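Local coordinates for sarcosine oxidase (PDB 1Y56), which probably catalyses the FAD-dependent oxidation of L-proline, as the beta subunit of a dehydrogenase complex that also contains FMN and ATP, at residues 52-57 and 105-110; 86-91 and 135-140. All coordinates share one frame; numbering follows the deposited sequence.

Contact 1 (52-57 and 105-110)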
loop_
_atom_site.group_PDB
_atom_site.type_symbol
_atom_site.label_atom_id
_atom_site.label_comp_id
_atom_site.label_asym_id
_atom_site.label_seq_id
_atom_site.Cartn_x
_atom_site.Cartn_y
_atom_site.Cartn_z
ATOM N N ARG B 52 -7.030 55.507 18.672
ATOM C CA ARG B 52 -6.768 56.152 19.938
ATOM C C ARG B 52 -5.790 57.303 19.750
ATOM O O ARG B 52 -4.871 57.214 18.925
ATOM C CB ARG B 52 -6.134 55.109 20.842
ATOM C CG ARG B 52 -6.230 55.366 22.303
ATOM C CD ARG B 52 -4.952 54.897 23.039
ATOM N NE ARG B 52 -4.379 53.640 22.545
ATOM C CZ ARG B 52 -3.099 53.295 22.675
ATOM N NH1 ARG B 52 -2.688 52.135 22.186
ATOM N NH2 ARG B 52 -2.231 54.104 23.276
ATOM N N GLN B 53 -5.985 58.383 20.509
ATOM C CA GLN B 53 -5.027 59.506 20.530
ATOM C C GLN B 53 -4.340 59.643 21.892
ATOM O O GLN B 53 -3.485 60.508 22.071
ATOM C CB GLN B 53 -5.709 60.833 20.172
ATOM C CG GLN B 53 -6.352 60.891 18.799
ATOM C CD GLN B 53 -7.462 61.920 18.727
ATOM O OE1 GLN B 53 -7.291 62.985 18.126
ATOM N NE2 GLN B 53 -8.604 61.617 19.351
ATOM N N GLN B 54 -4.730 58.800 22.848
ATOM C CA GLN B 54 -4.177 58.832 24.202
ATOM C C GLN B 54 -2.841 58.082 24.291
ATOM O O GLN B 54 -2.767 56.939 24.735
ATOM C CB GLN B 54 -5.190 58.314 25.221
ATOM C CG GLN B 54 -6.434 59.181 25.339
ATOM C CD GLN B 54 -7.410 58.663 26.377
ATOM O OE1 GLN B 54 -7.109 58.628 27.570
ATOM N NE2 GLN B 54 -8.592 58.253 25.924
ATOM N N PHE B 55 -1.795 58.761 23.833
ATOM C CA PHE B 55 -0.418 58.298 23.903
ATOM C C PHE B 55 0.352 59.210 24.867
ATOM O O PHE B 55 -0.231 60.143 25.434
ATOM C CB PHE B 55 0.191 58.275 22.501
ATOM C CG PHE B 55 -0.296 57.129 21.664
ATOM C CD1 PHE B 55 -1.565 57.160 21.080
ATOM C CD2 PHE B 55 0.502 56.006 21.473
ATOM C CE1 PHE B 55 -2.031 56.082 20.306
ATOM C CE2 PHE B 55 0.059 54.929 20.706
ATOM C CZ PHE B 55 -1.209 54.960 20.122
ATOM N N ASN B 56 1.643 58.946 25.058
ATOM C CA ASN B 56 2.370 59.528 26.183
ATOM C C ASN B 56 3.570 60.347 25.800
ATOM O O ASN B 56 4.461 60.583 26.620
ATOM C CB ASN B 56 2.778 58.415 27.121
ATOM C CG ASN B 56 1.604 57.576 27.510
ATOM O OD1 ASN B 56 0.523 58.109 27.779
ATOM N ND2 ASN B 56 1.778 56.255 27.509
ATOM N N ASP B 57 3.586 60.787 24.553
ATOM C CA ASP B 57 4.696 61.552 24.033
ATOM C C ASP B 57 4.184 62.362 22.864
ATOM O O ASP B 57 3.182 62.019 22.239
ATOM C CB ASP B 57 5.804 60.620 23.580
ATOM C CG ASP B 57 5.311 59.581 22.604
ATOM O OD1 ASP B 57 5.489 59.819 21.376
ATOM O OD2 ASP B 57 4.725 58.557 23.063
ATOM N N GLU B 105 -1.967 65.725 30.425
ATOM C CA GLU B 105 -1.344 67.023 30.312
ATOM C C GLU B 105 -0.622 67.146 28.977
ATOM O O GLU B 105 -0.829 68.119 28.248
ATOM C CB GLU B 105 -0.389 67.254 31.475
ATOM C CG GLU B 105 0.056 68.705 31.630
ATOM C CD GLU B 105 0.742 68.981 32.965
ATOM O OE1 GLU B 105 1.609 69.894 32.997
ATOM O OE2 GLU B 105 0.419 68.285 33.972
ATOM N N ILE B 106 0.194 66.144 28.645
ATOM C CA ILE B 106 0.937 66.183 27.390
ATOM C C ILE B 106 -0.019 66.037 26.191
ATOM O O ILE B 106 0.150 66.724 25.180
ATOM C CB ILE B 106 2.254 65.245 27.355
ATOM C CG1 ILE B 106 2.240 64.219 26.225
ATOM C CG2 ILE B 106 2.623 64.621 28.708
ATOM C CD1 ILE B 106 2.892 64.758 24.965
ATOM N N GLN B 107 -1.033 65.177 26.329
ATOM C CA GLN B 107 -2.098 65.040 25.315
ATOM C C GLN B 107 -2.763 66.376 25.000
ATOM O O GLN B 107 -2.871 66.769 23.835
ATOM C CB GLN B 107 -3.160 64.041 25.771
ATOM C CG GLN B 107 -2.828 62.604 25.430
ATOM C CD GLN B 107 -3.439 61.610 26.397
ATOM O OE1 GLN B 107 -4.614 61.691 26.744
ATOM N NE2 GLN B 107 -2.635 60.662 26.839
ATOM N N ASN B 108 -3.191 67.071 26.052
ATOM C CA ASN B 108 -3.820 68.380 25.907
ATOM C C ASN B 108 -2.983 69.409 25.146
ATOM O O ASN B 108 -3.475 69.982 24.174
ATOM C CB ASN B 108 -4.297 68.924 27.256
ATOM C CG ASN B 108 -5.464 68.124 27.827
ATOM O OD1 ASN B 108 -5.626 68.036 29.034
ATOM N ND2 ASN B 108 -6.271 67.535 26.959
ATOM N N LYS B 109 -1.725 69.604 25.562
ATOM C CA LYS B 109 -0.794 70.556 24.917
ATOM C C LYS B 109 -0.884 70.478 23.410
ATOM O O LYS B 109 -0.862 71.493 22.734
ATOM C CB LYS B 109 0.676 70.319 25.336
ATOM C CG LYS B 109 0.960 70.209 26.864
ATOM C CD LYS B 109 1.239 71.577 27.567
ATOM C CE LYS B 109 0.863 71.579 29.084
ATOM N NZ LYS B 109 1.918 70.979 29.990
ATOM N N PHE B 110 -1.013 69.261 22.895
ATOM C CA PHE B 110 -0.994 69.036 21.468
ATOM C C PHE B 110 -2.373 68.822 20.853
ATOM O O PHE B 110 -2.501 68.269 19.763
ATOM C CB PHE B 110 0.006 67.934 21.142
ATOM C CG PHE B 110 1.384 68.266 21.607
ATOM C CD1 PHE B 110 2.186 69.146 20.873
ATOM C CD2 PHE B 110 1.868 67.763 22.815
ATOM C CE1 PHE B 110 3.466 69.504 21.314
ATOM C CE2 PHE B 110 3.151 68.105 23.275
ATOM C CZ PHE B 110 3.952 68.985 22.522
HETATM O O HOH W 1 -4.393 59.133 28.934
#
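Gln-107 reaches out from the last turn of helix 94-109 and lays its carboxamide against the loop backbone at Gln-54 and Phe-55. The chain is extended beyond CG, and NE2 donates to Phe-55 O at 2.8 Å, nearly straight at N-H...O 157° but tilted from the carbonyl plane. The other end of the amide, OE1, packs 3.4 Å from Gln-54 CG and takes a hydrogen bond from Thr-114 OG1, so both ends of the group are held and its rotation is fixed. The two glutamine side chains cross obliquely, with amide planes 58° apart. A water bridges them, accepting from Gln-107 NE2 and donating to Gln-54 OE1, which also meets Ser-138 OG. Gln-54 is the centre of an inverse gamma turn in the irregular loop leading to helix 58-78, a helix whose N-cap is Asp-57; Asp-57 OD2 also bonds Asn-60 ND2. Arg-52, two residues before Gln-54, lays its guanidinium over Phe-55, with NH2 above the centre of the ring. The same NH2 donates to Gln-54 O at 3.2 Å, in the guanidinium plane, which holds the group against the central residue of the turn. Phe-55 itself leads away from the helix, edge-to-face with His-336, and its side chain comes to about 7 Å from the bound FAD. Ile-106 rests CD1 against the backbone of Asp-57, 3.4 Å from its C atom.

Contact 2 (86-91 and 135-140)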
loop_
_atom_site.group_PDB
_atom_site.type_symbol
_atom_site.label_atom_id
_atom_site.label_comp_id
_atom_site.label_asym_id
_atom_site.label_seq_id
_atom_site.Cartn_x
_atom_site.Cartn_y
_atom_site.Cartn_z
ATOM N N GLY B 86 -15.253 56.946 21.864
ATOM C CA GLY B 86 -14.284 57.200 22.935
ATOM C C GLY B 86 -13.420 56.012 23.329
ATOM O O GLY B 86 -13.635 54.888 22.862
ATOM N N TYR B 87 -12.426 56.289 24.174
ATOM C CA TYR B 87 -11.577 55.293 24.829
ATOM C C TYR B 87 -11.609 55.631 26.294
ATOM O O TYR B 87 -11.528 56.797 26.666
ATOM C CB TYR B 87 -10.134 55.450 24.395
ATOM C CG TYR B 87 -9.493 54.341 23.590
ATOM C CD1 TYR B 87 -8.435 53.614 24.121
ATOM C CD2 TYR B 87 -9.883 54.074 22.275
ATOM C CE1 TYR B 87 -7.797 52.627 23.383
ATOM C CE2 TYR B 87 -9.247 53.079 21.518
ATOM C CZ TYR B 87 -8.204 52.366 22.080
ATOM O OH TYR B 87 -7.557 51.389 21.363
ATOM N N LEU B 88 -11.677 54.609 27.130
ATOM C CA LEU B 88 -11.852 54.789 28.556
ATOM C C LEU B 88 -10.796 53.998 29.322
ATOM O O LEU B 88 -10.866 52.774 29.399
ATOM C CB LEU B 88 -13.243 54.301 28.922
ATOM C CG LEU B 88 -13.826 54.696 30.258
ATOM C CD1 LEU B 88 -14.116 56.196 30.273
ATOM C CD2 LEU B 88 -15.090 53.893 30.462
ATOM N N PHE B 89 -9.802 54.691 29.866
ATOM C CA PHE B 89 -8.773 54.042 30.669
ATOM C C PHE B 89 -9.200 54.033 32.129
ATOM O O PHE B 89 -9.258 55.089 32.754
ATOM C CB PHE B 89 -7.459 54.799 30.541
ATOM C CG PHE B 89 -6.753 54.601 29.225
ATOM C CD1 PHE B 89 -5.747 53.646 29.096
ATOM C CD2 PHE B 89 -7.059 55.402 28.120
ATOM C CE1 PHE B 89 -5.076 53.483 27.887
ATOM C CE2 PHE B 89 -6.389 55.238 26.911
ATOM C CZ PHE B 89 -5.403 54.286 26.792
ATOM N N LEU B 90 -9.504 52.862 32.682
ATOM C CA LEU B 90 -9.879 52.792 34.100
ATOM C C LEU B 90 -8.665 52.862 35.021
ATOM O O LEU B 90 -7.699 52.140 34.822
ATOM C CB LEU B 90 -10.659 51.515 34.409
ATOM C CG LEU B 90 -11.887 51.174 33.574
ATOM C CD1 LEU B 90 -12.337 49.761 33.892
ATOM C CD2 LEU B 90 -12.986 52.196 33.815
ATOM N N LEU B 91 -8.732 53.717 36.039
ATOM C CA LEU B 91 -7.647 53.879 37.013
ATOM C C LEU B 91 -8.079 53.430 38.410
ATOM O O LEU B 91 -9.231 53.602 38.802
ATOM C CB LEU B 91 -7.196 55.338 37.050
ATOM C CG LEU B 91 -6.385 56.003 35.931
ATOM C CD1 LEU B 91 -6.308 55.247 34.610
ATOM C CD2 LEU B 91 -6.948 57.393 35.699
ATOM N N ILE B 135 -11.070 54.543 40.700
ATOM C CA ILE B 135 -10.991 55.808 41.447
ATOM C C ILE B 135 -11.022 57.039 40.527
ATOM O O ILE B 135 -11.443 58.129 40.930
ATOM C CB ILE B 135 -9.789 55.839 42.455
ATOM C CG1 ILE B 135 -8.447 56.041 41.736
ATOM C CG2 ILE B 135 -9.803 54.581 43.369
ATOM C CD1 ILE B 135 -7.334 56.503 42.663
ATOM N N ALA B 136 -10.582 56.843 39.292
ATOM C CA ALA B 136 -10.777 57.814 38.242
ATOM C C ALA B 136 -10.706 57.066 36.919
ATOM O O ALA B 136 -10.463 55.856 36.893
ATOM C CB ALA B 136 -9.720 58.903 38.315
ATOM N N ALA B 137 -10.945 57.770 35.821
ATOM C CA ALA B 137 -10.762 57.170 34.510
ATOM C C ALA B 137 -10.287 58.232 33.568
ATOM O O ALA B 137 -10.649 59.399 33.708
ATOM C CB ALA B 137 -12.054 56.559 34.008
ATOM N N SER B 138 -9.461 57.828 32.616
ATOM C CA SER B 138 -9.030 58.723 31.568
ATOM C C SER B 138 -10.000 58.568 30.406
ATOM O O SER B 138 -10.218 57.454 29.905
ATOM C CB SER B 138 -7.621 58.384 31.127
ATOM O OG SER B 138 -7.170 59.336 30.203
ATOM N N TRP B 139 -10.586 59.685 29.987
ATOM C CA TRP B 139 -11.634 59.677 28.982
ATOM C C TRP B 139 -11.335 60.652 27.862
ATOM O O TRP B 139 -11.031 61.805 28.122
ATOM C CB TRP B 139 -12.966 60.031 29.647
ATOM C CG TRP B 139 -14.080 60.332 28.692
ATOM C CD1 TRP B 139 -14.687 61.532 28.510
ATOM C CD2 TRP B 139 -14.720 59.418 27.794
ATOM N NE1 TRP B 139 -15.670 61.433 27.555
ATOM C CE2 TRP B 139 -15.711 60.144 27.098
ATOM C CE3 TRP B 139 -14.555 58.059 27.510
ATOM C CZ2 TRP B 139 -16.537 59.556 26.128
ATOM C CZ3 TRP B 139 -15.379 57.473 26.540
ATOM C CH2 TRP B 139 -16.354 58.222 25.865
ATOM N N ASN B 140 -11.407 60.189 26.622
ATOM C CA ASN B 140 -11.412 61.094 25.473
ATOM C C ASN B 140 -12.530 60.718 24.507
ATOM O O ASN B 140 -12.548 59.597 23.979
ATOM C CB ASN B 140 -10.063 61.124 24.750
ATOM C CG ASN B 140 -10.035 62.128 23.599
ATOM O OD1 ASN B 140 -9.503 63.223 23.726
ATOM N ND2 ASN B 140 -10.612 61.756 22.480
#
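Phe-89 and Ser-138 form the central hydrogen-bonded pair of two antiparallel strands: Phe-89 N donates to Ser-138 O at 2.8 Å and Ser-138 N to Phe-89 O at 2.7 Å, both in the carbonyl plane. Toward Asn-140 the pairing slackens, and both bonds between Tyr-87 and Asn-140 are weak. Tyr-87 O also receives a weak bond from Gln-54 NE2. At the other end a classic beta bulge sets Ile-135 and Ala-136 both opposite Leu-91, whose N donates to Ala-136 O (2.9 Å) while its O accepts from Ile-135 N (2.8 Å). The backbones of Gly-86, Leu-88 and Leu-90 bond instead to strand 241-244, Gly-86 also to Asp-143. Tyr-87 OH is satisfied by Gly-50 O, as Ser-138 OG is by Gln-54. On the Leu-88 face, Trp-139 has CG anti to the backbone N (chi1 168°), and its CE3 meets Leu-88 CD1 at 3.4 Å while CH2 reaches Gly-86 CA. An alanine in place of Trp-139 would probably open a gap beside Leu-88 CD1 and leave Gly-86 CA without the ring atoms CZ3 and CH2 beside it. With the backbone groups paired, and Tyr-87 OH and Ser-138 OG bonded to the loop, the two strands probably pay little for being buried.

The segments alternate along the chain, 52-57, 86-91, 105-110, 135-140, so each contact spans one segment of the other, and their centres lie 13 Å apart. Strand 87-91 runs on into helix 94-109, whose end supplies contact 1, and the chain then returns through strand 115-117 and helix 119-124 to strand 136-140 beside its starting point in the same mixed sheet. Loop 52-57 lies between the sheet and the helix end: Gln-54 touches both strands of contact 2, and Arg-52 CG packs 3.3 Å from Tyr-87 CE1. Both contacts lie close to the FAD, about 5 Å from the Tyr-87 side chain, and the loop joins the sheet to the helix end near it.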